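Local structure of signal recognition particle 54 kDa protein (Aeropyrum pernix, 7EPK) at residues Lys52-Ala55 and Leu56-Pro60; Pro283-Phe286 and Val287-Leu291; Leu312-Ala315 and Ala316-Leu320; Val407-Val410 and Arg411-Leu414. The protein is the 54 kDa protein subunit of the signal recognition particle, joining a helical bundle, a P-loop nucleotide-binding domain holding GDP, and a helical signal-peptide-binding domain. All coordinates share one frame; numbering follows the deposited sequence.

Contact 1: residues Lys52-Ala55 and Leu56-Pro60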
loop_
_atom_site.group_PDB
_atom_site.type_symbol
_atom_site.label_atom_id
_atom_site.label_comp_id
_atom_site.label_asym_id
_atom_site.label_seq_id
_atom_site.Cartn_x
_atom_site.Cartn_y
_atom_site.Cartn_z
ATOM N N LYS A 52 -16.884 -6.085 -11.809
ATOM C CA LYS A 52 -17.521 -6.695 -13.010
ATOM C C LYS A 52 -16.688 -6.398 -14.264
ATOM O O LYS A 52 -16.347 -7.351 -14.983
ATOM C CB LYS A 52 -18.930 -6.159 -13.264
ATOM C CG LYS A 52 -19.906 -7.173 -13.841
ATOM C CD LYS A 52 -20.795 -7.696 -12.738
ATOM C CE LYS A 52 -21.948 -8.548 -13.200
ATOM N NZ LYS A 52 -22.974 -8.644 -12.134
ATOM N N GLU A 53 -16.405 -5.124 -14.544
ATOM C CA GLU A 53 -15.650 -4.699 -15.758
ATOM C C GLU A 53 -14.373 -5.544 -15.877
ATOM O O GLU A 53 -14.104 -6.070 -16.972
ATOM C CB GLU A 53 -15.298 -3.208 -15.722
ATOM C CG GLU A 53 -16.453 -2.299 -16.105
ATOM C CD GLU A 53 -16.390 -0.899 -15.511
ATOM O OE1 GLU A 53 -15.289 -0.510 -15.059
ATOM O OE2 GLU A 53 -17.448 -0.211 -15.478
ATOM N N ARG A 54 -13.606 -5.683 -14.796
ATOM C CA ARG A 54 -12.315 -6.413 -14.857
ATOM C C ARG A 54 -12.614 -7.896 -15.145
ATOM O O ARG A 54 -11.964 -8.452 -16.054
ATOM C CB ARG A 54 -11.488 -6.117 -13.600
ATOM C CG ARG A 54 -11.040 -4.663 -13.528
ATOM C CD ARG A 54 -9.990 -4.410 -12.473
ATOM N NE ARG A 54 -8.819 -5.242 -12.693
ATOM C CZ ARG A 54 -7.917 -5.525 -11.768
ATOM N NH1 ARG A 54 -8.030 -5.024 -10.552
ATOM N NH2 ARG A 54 -6.909 -6.316 -12.059
ATOM N N ALA A 55 -13.614 -8.488 -14.475
ATOM C CA ALA A 55 -14.040 -9.897 -14.673
ATOM C C ALA A 55 -14.450 -10.159 -16.132
ATOM O O ALA A 55 -14.345 -11.310 -16.576
ATOM C CB ALA A 55 -15.148 -10.251 -13.713
ATOM N N LEU A 56 -14.899 -9.144 -16.864
ATOM C CA LEU A 56 -15.359 -9.294 -18.266
ATOM C C LEU A 56 -14.185 -9.147 -19.225
ATOM O O LEU A 56 -14.265 -9.751 -20.302
ATOM C CB LEU A 56 -16.427 -8.235 -18.570
ATOM C CG LEU A 56 -17.872 -8.722 -18.621
ATOM C CD1 LEU A 56 -18.170 -9.665 -17.470
ATOM C CD2 LEU A 56 -18.819 -7.546 -18.568
ATOM N N LYS A 57 -13.187 -8.330 -18.881
ATOM C CA LYS A 57 -12.079 -7.932 -19.796
ATOM C C LYS A 57 -10.839 -8.809 -19.536
ATOM O O LYS A 57 -10.056 -9.100 -20.489
ATOM C CB LYS A 57 -11.762 -6.438 -19.619
ATOM C CG LYS A 57 -12.831 -5.454 -20.091
ATOM C CD LYS A 57 -12.498 -3.993 -19.814
ATOM C CE LYS A 57 -12.400 -3.693 -18.330
ATOM N NZ LYS A 57 -12.173 -2.255 -18.053
ATOM N N GLU A 58 -10.658 -9.199 -18.283
ATOM C CA GLU A 58 -9.480 -9.955 -17.805
ATOM C C GLU A 58 -9.905 -11.408 -17.554
ATOM O O GLU A 58 -11.055 -11.658 -17.149
ATOM C CB GLU A 58 -8.898 -9.272 -16.566
ATOM C CG GLU A 58 -8.629 -7.791 -16.777
ATOM C CD GLU A 58 -8.053 -7.022 -15.598
ATOM O OE1 GLU A 58 -7.625 -7.656 -14.607
ATOM O OE2 GLU A 58 -8.027 -5.782 -15.683
ATOM N N GLU A 59 -8.991 -12.335 -17.810
ATOM C CA GLU A 59 -9.163 -13.791 -17.583
ATOM C C GLU A 59 -7.945 -14.263 -16.803
ATOM O O GLU A 59 -6.840 -13.745 -16.944
ATOM C CB GLU A 59 -9.341 -14.540 -18.913
ATOM C CG GLU A 59 -8.399 -14.084 -20.032
ATOM C CD GLU A 59 -8.729 -12.743 -20.689
ATOM O OE1 GLU A 59 -9.651 -12.702 -21.542
ATOM O OE2 GLU A 59 -8.064 -11.728 -20.348
ATOM N N PRO A 60 -8.090 -15.262 -15.933
ATOM C CA PRO A 60 -6.941 -15.751 -15.171
ATOM C C PRO A 60 -5.750 -16.101 -16.063
ATOM O O PRO A 60 -5.906 -16.842 -17.021
ATOM C CB PRO A 60 -7.464 -17.020 -14.474
ATOM C CG PRO A 60 -8.879 -17.248 -15.000
ATOM C CD PRO A 60 -9.340 -15.968 -15.654
#

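Contact 2: residues Pro283-Phe286 and Val287-Leu291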
loop_
_atom_site.group_PDB
_atom_site.type_symbol
_atom_site.label_atom_id
_atom_site.label_comp_id
_atom_site.label_asym_id
_atom_site.label_seq_id
_atom_site.Cartn_x
_atom_site.Cartn_y
_atom_site.Cartn_z
ATOM N N PRO A 283 -4.057 1.201 2.760
ATOM C CA PRO A 283 -5.124 0.403 2.136
ATOM C C PRO A 283 -4.738 -1.025 1.714
ATOM O O PRO A 283 -5.354 -1.943 2.171
ATOM C CB PRO A 283 -5.513 1.273 0.935
ATOM C CG PRO A 283 -5.335 2.671 1.491
ATOM C CD PRO A 283 -4.020 2.567 2.221
ATOM N N ARG A 284 -3.702 -1.186 0.898
ATOM C CA ARG A 284 -3.115 -2.515 0.566
ATOM C C ARG A 284 -3.174 -3.434 1.806
ATOM O O ARG A 284 -3.609 -4.599 1.684
ATOM C CB ARG A 284 -1.699 -2.335 -0.011
ATOM C CG ARG A 284 -1.601 -2.521 -1.523
ATOM C CD ARG A 284 -0.860 -1.442 -2.305
ATOM N NE ARG A 284 -1.730 -0.680 -3.222
ATOM C CZ ARG A 284 -1.646 -0.643 -4.566
ATOM N NH1 ARG A 284 -0.703 -1.310 -5.214
ATOM N NH2 ARG A 284 -2.502 0.091 -5.261
ATOM N N ARG A 285 -2.791 -2.951 2.979
ATOM C CA ARG A 285 -2.626 -3.827 4.167
ATOM C C ARG A 285 -3.961 -3.981 4.909
ATOM O O ARG A 285 -4.180 -5.049 5.551
ATOM C CB ARG A 285 -1.544 -3.247 5.078
ATOM C CG ARG A 285 -1.515 -3.840 6.479
ATOM C CD ARG A 285 -0.409 -3.235 7.314
ATOM N NE ARG A 285 -0.253 -3.908 8.593
ATOM C CZ ARG A 285 0.637 -3.561 9.518
ATOM N NH1 ARG A 285 1.451 -2.539 9.312
ATOM N NH2 ARG A 285 0.714 -4.236 10.651
ATOM N N PHE A 286 -4.797 -2.941 4.888
ATOM C CA PHE A 286 -6.043 -2.892 5.690
ATOM C C PHE A 286 -7.037 -3.897 5.097
ATOM O O PHE A 286 -7.529 -4.812 5.809
ATOM C CB PHE A 286 -6.588 -1.463 5.726
ATOM C CG PHE A 286 -7.812 -1.285 6.585
ATOM C CD1 PHE A 286 -7.718 -1.298 7.971
ATOM C CD2 PHE A 286 -9.063 -1.113 6.004
ATOM C CE1 PHE A 286 -8.853 -1.144 8.754
ATOM C CE2 PHE A 286 -10.196 -0.953 6.789
ATOM C CZ PHE A 286 -10.089 -0.971 8.161
ATOM N N VAL A 287 -7.287 -3.761 3.794
ATOM C CA VAL A 287 -8.243 -4.620 3.040
ATOM C C VAL A 287 -7.720 -6.065 3.083
ATOM O O VAL A 287 -8.515 -7.004 3.234
ATOM C CB VAL A 287 -8.432 -4.091 1.611
ATOM C CG1 VAL A 287 -8.750 -2.606 1.592
ATOM C CG2 VAL A 287 -7.223 -4.364 0.761
ATOM N N ALA A 288 -6.408 -6.240 3.033
ATOM C CA ALA A 288 -5.761 -7.553 3.223
ATOM C C ALA A 288 -6.229 -8.202 4.533
ATOM O O ALA A 288 -6.258 -9.443 4.594
ATOM C CB ALA A 288 -4.264 -7.385 3.184
ATOM N N ARG A 289 -6.550 -7.401 5.548
ATOM C CA ARG A 289 -6.868 -7.899 6.906
ATOM C C ARG A 289 -8.339 -8.290 6.906
ATOM O O ARG A 289 -8.674 -9.323 7.469
ATOM C CB ARG A 289 -6.602 -6.820 7.966
ATOM C CG ARG A 289 -5.166 -6.739 8.463
ATOM C CD ARG A 289 -5.114 -6.105 9.844
ATOM N NE ARG A 289 -3.922 -6.518 10.573
ATOM C CZ ARG A 289 -2.857 -5.761 10.831
ATOM N NH1 ARG A 289 -2.805 -4.495 10.437
ATOM N NH2 ARG A 289 -1.843 -6.288 11.502
ATOM N N ILE A 290 -9.157 -7.402 6.349
ATOM C CA ILE A 290 -10.602 -7.583 6.023
ATOM C C ILE A 290 -10.767 -8.922 5.288
ATOM O O ILE A 290 -11.527 -9.786 5.773
ATOM C CB ILE A 290 -11.063 -6.370 5.172
ATOM C CG1 ILE A 290 -11.149 -5.076 5.986
ATOM C CG2 ILE A 290 -12.357 -6.629 4.432
ATOM C CD1 ILE A 290 -11.808 -5.223 7.341
ATOM N N LEU A 291 -10.063 -9.080 4.162
ATOM C CA LEU A 291 -10.180 -10.248 3.248
ATOM C C LEU A 291 -9.643 -11.497 3.946
ATOM O O LEU A 291 -10.038 -12.594 3.547
ATOM C CB LEU A 291 -9.398 -9.971 1.959
ATOM C CG LEU A 291 -10.220 -9.579 0.737
ATOM C CD1 LEU A 291 -11.397 -8.695 1.088
ATOM C CD2 LEU A 291 -9.345 -8.889 -0.293
#

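Contact 3: residues Leu312-Ala315 and Ala316-Leu320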
loop_
_atom_site.group_PDB
_atom_site.type_symbol
_atom_site.label_atom_id
_atom_site.label_comp_id
_atom_site.label_asym_id
_atom_site.label_seq_id
_atom_site.Cartn_x
_atom_site.Cartn_y
_atom_site.Cartn_z
ATOM N N LEU A 312 8.972 -19.645 -17.601
ATOM C CA LEU A 312 9.844 -20.835 -17.773
ATOM C C LEU A 312 9.206 -21.795 -18.781
ATOM O O LEU A 312 9.942 -22.293 -19.643
ATOM C CB LEU A 312 10.065 -21.517 -16.423
ATOM C CG LEU A 312 11.077 -22.659 -16.431
ATOM C CD1 LEU A 312 12.456 -22.173 -16.848
ATOM C CD2 LEU A 312 11.148 -23.331 -15.073
ATOM N N ASP A 313 7.892 -22.024 -18.675
ATOM C CA ASP A 313 7.084 -22.846 -19.617
ATOM C C ASP A 313 7.415 -22.455 -21.059
ATOM O O ASP A 313 7.810 -23.354 -21.836
ATOM C CB ASP A 313 5.583 -22.673 -19.361
ATOM C CG ASP A 313 4.702 -23.633 -20.144
ATOM O OD1 ASP A 313 4.286 -23.257 -21.265
ATOM O OD2 ASP A 313 4.438 -24.745 -19.626
ATOM N N ARG A 314 7.246 -21.171 -21.395
ATOM C CA ARG A 314 7.502 -20.638 -22.756
ATOM C C ARG A 314 8.993 -20.816 -23.080
ATOM O O ARG A 314 9.300 -21.234 -24.198
ATOM C CB ARG A 314 7.051 -19.178 -22.874
ATOM C CG ARG A 314 7.435 -18.528 -24.195
ATOM C CD ARG A 314 6.548 -17.361 -24.575
ATOM N NE ARG A 314 6.874 -16.160 -23.826
ATOM C CZ ARG A 314 7.908 -15.360 -24.076
ATOM N NH1 ARG A 314 8.752 -15.632 -25.058
ATOM N NH2 ARG A 314 8.099 -14.287 -23.328
ATOM N N ALA A 315 9.882 -20.544 -22.125
ATOM C CA ALA A 315 11.348 -20.557 -22.329
ATOM C C ALA A 315 11.811 -21.970 -22.696
ATOM O O ALA A 315 12.579 -22.094 -23.666
ATOM C CB ALA A 315 12.049 -20.050 -21.099
ATOM N N ALA A 316 11.370 -22.982 -21.940
ATOM C CA ALA A 316 11.592 -24.420 -22.228
ATOM C C ALA A 316 10.886 -24.780 -23.536
ATOM O O ALA A 316 11.547 -25.331 -24.430
ATOM C CB ALA A 316 11.089 -25.279 -21.099
ATOM N N GLU A 317 9.593 -24.472 -23.648
ATOM C CA GLU A 317 8.800 -24.753 -24.873
ATOM C C GLU A 317 9.533 -24.158 -26.090
ATOM O O GLU A 317 9.683 -24.881 -27.084
ATOM C CB GLU A 317 7.364 -24.242 -24.694
ATOM C CG GLU A 317 6.431 -24.534 -25.867
ATOM C CD GLU A 317 6.295 -25.993 -26.286
ATOM O OE1 GLU A 317 6.530 -26.881 -25.444
ATOM O OE2 GLU A 317 5.955 -26.239 -27.462
ATOM N N ASP A 318 10.007 -22.908 -25.998
ATOM C CA ASP A 318 10.667 -22.161 -27.111
ATOM C C ASP A 318 11.995 -22.830 -27.482
ATOM O O ASP A 318 12.441 -22.654 -28.620
ATOM C CB ASP A 318 10.888 -20.670 -26.794
ATOM C CG ASP A 318 10.146 -19.704 -27.717
ATOM O OD1 ASP A 318 9.828 -20.111 -28.861
ATOM O OD2 ASP A 318 9.900 -18.540 -27.297
ATOM N N VAL A 319 12.621 -23.553 -26.559
ATOM C CA VAL A 319 13.831 -24.373 -26.851
ATOM C C VAL A 319 13.370 -25.629 -27.594
ATOM O O VAL A 319 13.853 -25.846 -28.714
ATOM C CB VAL A 319 14.606 -24.712 -25.565
ATOM C CG1 VAL A 319 15.528 -25.907 -25.732
ATOM C CG2 VAL A 319 15.381 -23.509 -25.058
ATOM N N LEU A 320 12.438 -26.388 -27.004
ATOM C CA LEU A 320 11.960 -27.711 -27.500
ATOM C C LEU A 320 11.374 -27.574 -28.909
ATOM O O LEU A 320 11.426 -28.571 -29.646
ATOM C CB LEU A 320 10.917 -28.295 -26.539
ATOM C CG LEU A 320 11.397 -28.634 -25.121
ATOM C CD1 LEU A 320 10.392 -29.530 -24.406
ATOM C CD2 LEU A 320 12.765 -29.298 -25.120
#

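Contact 4: residues Val407-Val410 and Arg411-Leu414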
loop_
_atom_site.group_PDB
_atom_site.type_symbol
_atom_site.label_atom_id
_atom_site.label_comp_id
_atom_site.label_asym_id
_atom_site.label_seq_id
_atom_site.Cartn_x
_atom_site.Cartn_y
_atom_site.Cartn_z
ATOM N N VAL A 407 36.545 -13.597 -20.392
ATOM C CA VAL A 407 36.456 -13.858 -21.853
ATOM C C VAL A 407 36.044 -15.320 -22.043
ATOM O O VAL A 407 35.499 -15.629 -23.108
ATOM C CB VAL A 407 37.793 -13.514 -22.542
ATOM C CG1 VAL A 407 38.910 -14.503 -22.201
ATOM C CG2 VAL A 407 37.624 -13.369 -24.043
ATOM N N ASP A 408 36.313 -16.177 -21.050
ATOM C CA ASP A 408 35.911 -17.613 -21.030
ATOM C C ASP A 408 34.453 -17.744 -20.568
ATOM O O ASP A 408 33.810 -18.719 -20.963
ATOM C CB ASP A 408 36.812 -18.466 -20.121
ATOM C CG ASP A 408 38.088 -19.021 -20.741
ATOM O OD1 ASP A 408 38.327 -18.791 -21.953
ATOM O OD2 ASP A 408 38.832 -19.700 -20.001
ATOM N N ASP A 409 33.959 -16.832 -19.722
ATOM C CA ASP A 409 32.551 -16.846 -19.233
ATOM C C ASP A 409 31.606 -16.678 -20.424
ATOM O O ASP A 409 30.665 -17.498 -20.575
ATOM C CB ASP A 409 32.287 -15.773 -18.175
ATOM C CG ASP A 409 32.128 -16.367 -16.792
ATOM O OD1 ASP A 409 31.282 -17.283 -16.643
ATOM O OD2 ASP A 409 32.861 -15.933 -15.888
ATOM N N VAL A 410 31.866 -15.657 -21.242
ATOM C CA VAL A 410 31.111 -15.386 -22.498
ATOM C C VAL A 410 31.272 -16.585 -23.454
ATOM O O VAL A 410 30.383 -16.764 -24.302
ATOM C CB VAL A 410 31.477 -14.015 -23.114
ATOM C CG1 VAL A 410 32.938 -13.631 -22.944
ATOM C CG2 VAL A 410 31.068 -13.919 -24.573
ATOM N N ARG A 411 32.298 -17.431 -23.289
ATOM C CA ARG A 411 32.413 -18.736 -24.016
ATOM C C ARG A 411 31.448 -19.776 -23.429
ATOM O O ARG A 411 30.899 -20.546 -24.222
ATOM C CB ARG A 411 33.822 -19.347 -23.968
ATOM C CG ARG A 411 34.857 -18.681 -24.859
ATOM C CD ARG A 411 36.207 -19.363 -24.724
ATOM N NE ARG A 411 37.108 -18.784 -25.708
ATOM C CZ ARG A 411 37.186 -19.158 -26.980
ATOM N NH1 ARG A 411 36.450 -20.170 -27.423
ATOM N NH2 ARG A 411 38.010 -18.525 -27.802
ATOM N N GLU A 412 31.287 -19.843 -22.103
ATOM C CA GLU A 412 30.422 -20.859 -21.430
ATOM C C GLU A 412 28.979 -20.696 -21.934
ATOM O O GLU A 412 28.398 -21.696 -22.358
ATOM C CB GLU A 412 30.460 -20.737 -19.900
ATOM C CG GLU A 412 31.797 -21.067 -19.245
ATOM C CD GLU A 412 31.942 -20.623 -17.789
ATOM O OE1 GLU A 412 30.985 -20.035 -17.240
ATOM O OE2 GLU A 412 33.020 -20.854 -17.197
ATOM N N LEU A 413 28.429 -19.476 -21.862
ATOM C CA LEU A 413 27.066 -19.135 -22.349
ATOM C C LEU A 413 26.984 -19.568 -23.810
ATOM O O LEU A 413 26.056 -20.322 -24.175
ATOM C CB LEU A 413 26.809 -17.623 -22.198
ATOM C CG LEU A 413 25.569 -17.034 -22.896
ATOM C CD1 LEU A 413 24.315 -17.859 -22.643
ATOM C CD2 LEU A 413 25.319 -15.602 -22.445
ATOM N N LEU A 414 27.941 -19.092 -24.606
ATOM C CA LEU A 414 27.968 -19.325 -26.064
ATOM C C LEU A 414 27.827 -20.827 -26.328
ATOM O O LEU A 414 26.895 -21.209 -27.084
ATOM C CB LEU A 414 29.238 -18.699 -26.638
ATOM C CG LEU A 414 29.006 -17.350 -27.324
ATOM C CD1 LEU A 414 28.213 -16.388 -26.454
ATOM C CD2 LEU A 414 30.320 -16.718 -27.743
#

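Contact 1: residues Lys52-Ala55 and Leu56-Pro60
Arg54 and Glu58 form an i to i+4 salt bridge at the C-terminal end of helix 41-57, in the helical bundle domain. The arginine grips the carboxylate side-on with two nitrogens: Arg54 NH2 donates to Glu58 OE1 at 3.0 Å, and Arg54 NE donates to Glu58 OE2 at 3.1 Å. The first bond uses the syn lone pair of OE1, whereas OE2 is met from above the carboxylate plane, the planes of the two flat groups being 55° apart. A bend in the arginine chain at its third torsion (chi3 58°) swings the guanidinium toward the acid, which reaches out on an extended chain. Glu58 is the first residue to leave helical geometry, yet its N still donates to Arg54 O at 2.7 Å, so main chain and side chains tie the same two residues. Just before this, Leu56 N divides its bonding: it donates to Lys52 O at 3.0 Å and to Glu53 O at 3.2 Å. Lys57 folds its aliphatic part over the preceding turn, with CE 3.9 Å from Glu53 CB, while the Glu53 carboxylate pairs with Arg50. Long, flexible charged residues suit this surface position. Beyond it lies helix 66-81, where Arg54 NH2 makes a second salt bridge to Glu76 and its side chain touches Ile73, while Glu58 and Pro60 rest on Trp69.

Contact 2: residues Pro283-Phe286 and Val287-Leu291
Val287 N donates to Pro283 O at 3.1 Å in the first turn of helix 283-291, a nearly straight bond (163°) that joins the two halves of one continuous helix. Proline fits this opening turn, where a residue without an N-H costs no helical bond. Farther on, Phe286 O accepts twice: Ile290 N reaches it in the carbonyl plane at 3.1 Å, and Arg289 N approaches from above that plane at 2.8 Å. Ala288, a small residue, touches Leu296 of helix 293-320. On another side of the helix Phe286 swings CG anti to its own N (chi1 -177°), which brings the ring alongside Ile290, Phe286 CE2 lying 4.3 Å from Ile290 CG1; the ring also meets that of Phe281. Val287 is buried against Tyr75 and Val79 of helix 66-81, a good place for a compact branched side chain. The solvent side is basic. Arg285 and Arg289, one turn apart, run side by side with their guanidinium planes 36° apart, and Arg285 NE lies 3.2 Å from Arg289 NH1. Both are donors of like charge, so this pair is not a bond; their nearness probably costs some electrostatic energy, which solvent would be expected to lessen.

Contact 3: residues Leu312-Ala315 and Ala316-Leu320
Asp318 N donates to Arg314 O at 2.6 Å, one of a run of i to i+4 bonds characteristic of an alpha helix, here the C-terminal part of the long helix 293-320. Before it in the run, Ala316 N meets Leu312 O at 2.8 Å almost perfectly straight (178°), and Glu317 N meets Asp313 O at 2.8 Å; after it, Val319 N makes only a weak bond to Ala315 O. The helix is amphipathic here. Leu312, Ala315 and Val319 are buried: Leu312 touches Met336 of helix 326-337, while Ala315 and Val319 both touch Gln332 of that helix, and the small Ala315 suits a place against the glutamine side chain. Val319 also reaches Leu355 of helix 350-356, so this buried side of the helix meets helices 326-337 and 350-356. Charged residues occupy the outer side. With chi1 at 173° the Arg314 chain starts out beside its carbonyl carbon, and it bends at chi3 to run alongside Asp318. Its stronger partner is Glu311, bound through NH2. With the other end of the guanidinium it makes a long salt bridge: Arg314 NH1 stands 3.8 Å from Asp318 OD2, which lies at the guanidinium edge while the carboxylate plane is turned 85° to it.

Contact 4: residues Val407-Val410 and Arg411-Leu414
Asp408 and Arg411, with Val410 and Leu414, make a local contact around the first turns of helix 409-423, in the signal peptide binding domain, an all-helical domain of the helix-turn-helix clan. Asp408 O receives Glu412 N at 3.0 Å and, weakly, Arg411 N, and Leu413 N then reaches Asp409 O at 3.3 Å by a straighter bond (164°). Acidic residues suit this end of a helix, whose dipole would be expected to favour negative charge. Arg411 stretches back past Asp408 on an extended chain, laying CD 3.5 Å from Asp408 OD1; the salt bridge from NE to that oxygen is long, with carboxylate and guanidinium planes 84° apart. Asp409 OD1 and Glu412 OE1 bring like charges together, two acceptors and not a bond; a long, weak ion pair from Arg372 to Asp409 probably eases this, while Lys369 is merely in contact with Glu412. The inward side is apolar. Val410 and Leu413 pack on Ile376 of helix 367-379, while Val410 and Leu414 share Met396 of helix 393-402, a place for branched side chains that fill a core without polar ends. Within the helix itself, Val410 CG2 comes 4.2 Å from Leu414 CD1.

Overall arrangement
Each contact is local to one helix or its end, so none closes a long loop; along the chain they follow in series, without nesting or crossing. Contact 1 comes first, ending helix 41-57 of the helical bundle. Contact 2 follows the strands of the P-loop domain; its helix packs on helices 4-13 and 66-81, and the latter also backs contact 1, with centres 21 Å apart. Helix 293-320 then begins beside contact 2, touching it through Leu296, and carries the chain to contact 3, whose centre is 37 Å from that of contact 2. Contact 4 lies in the signal peptide binding domain, 22 Å from contact 3 between centres; helix 326-337 touches both.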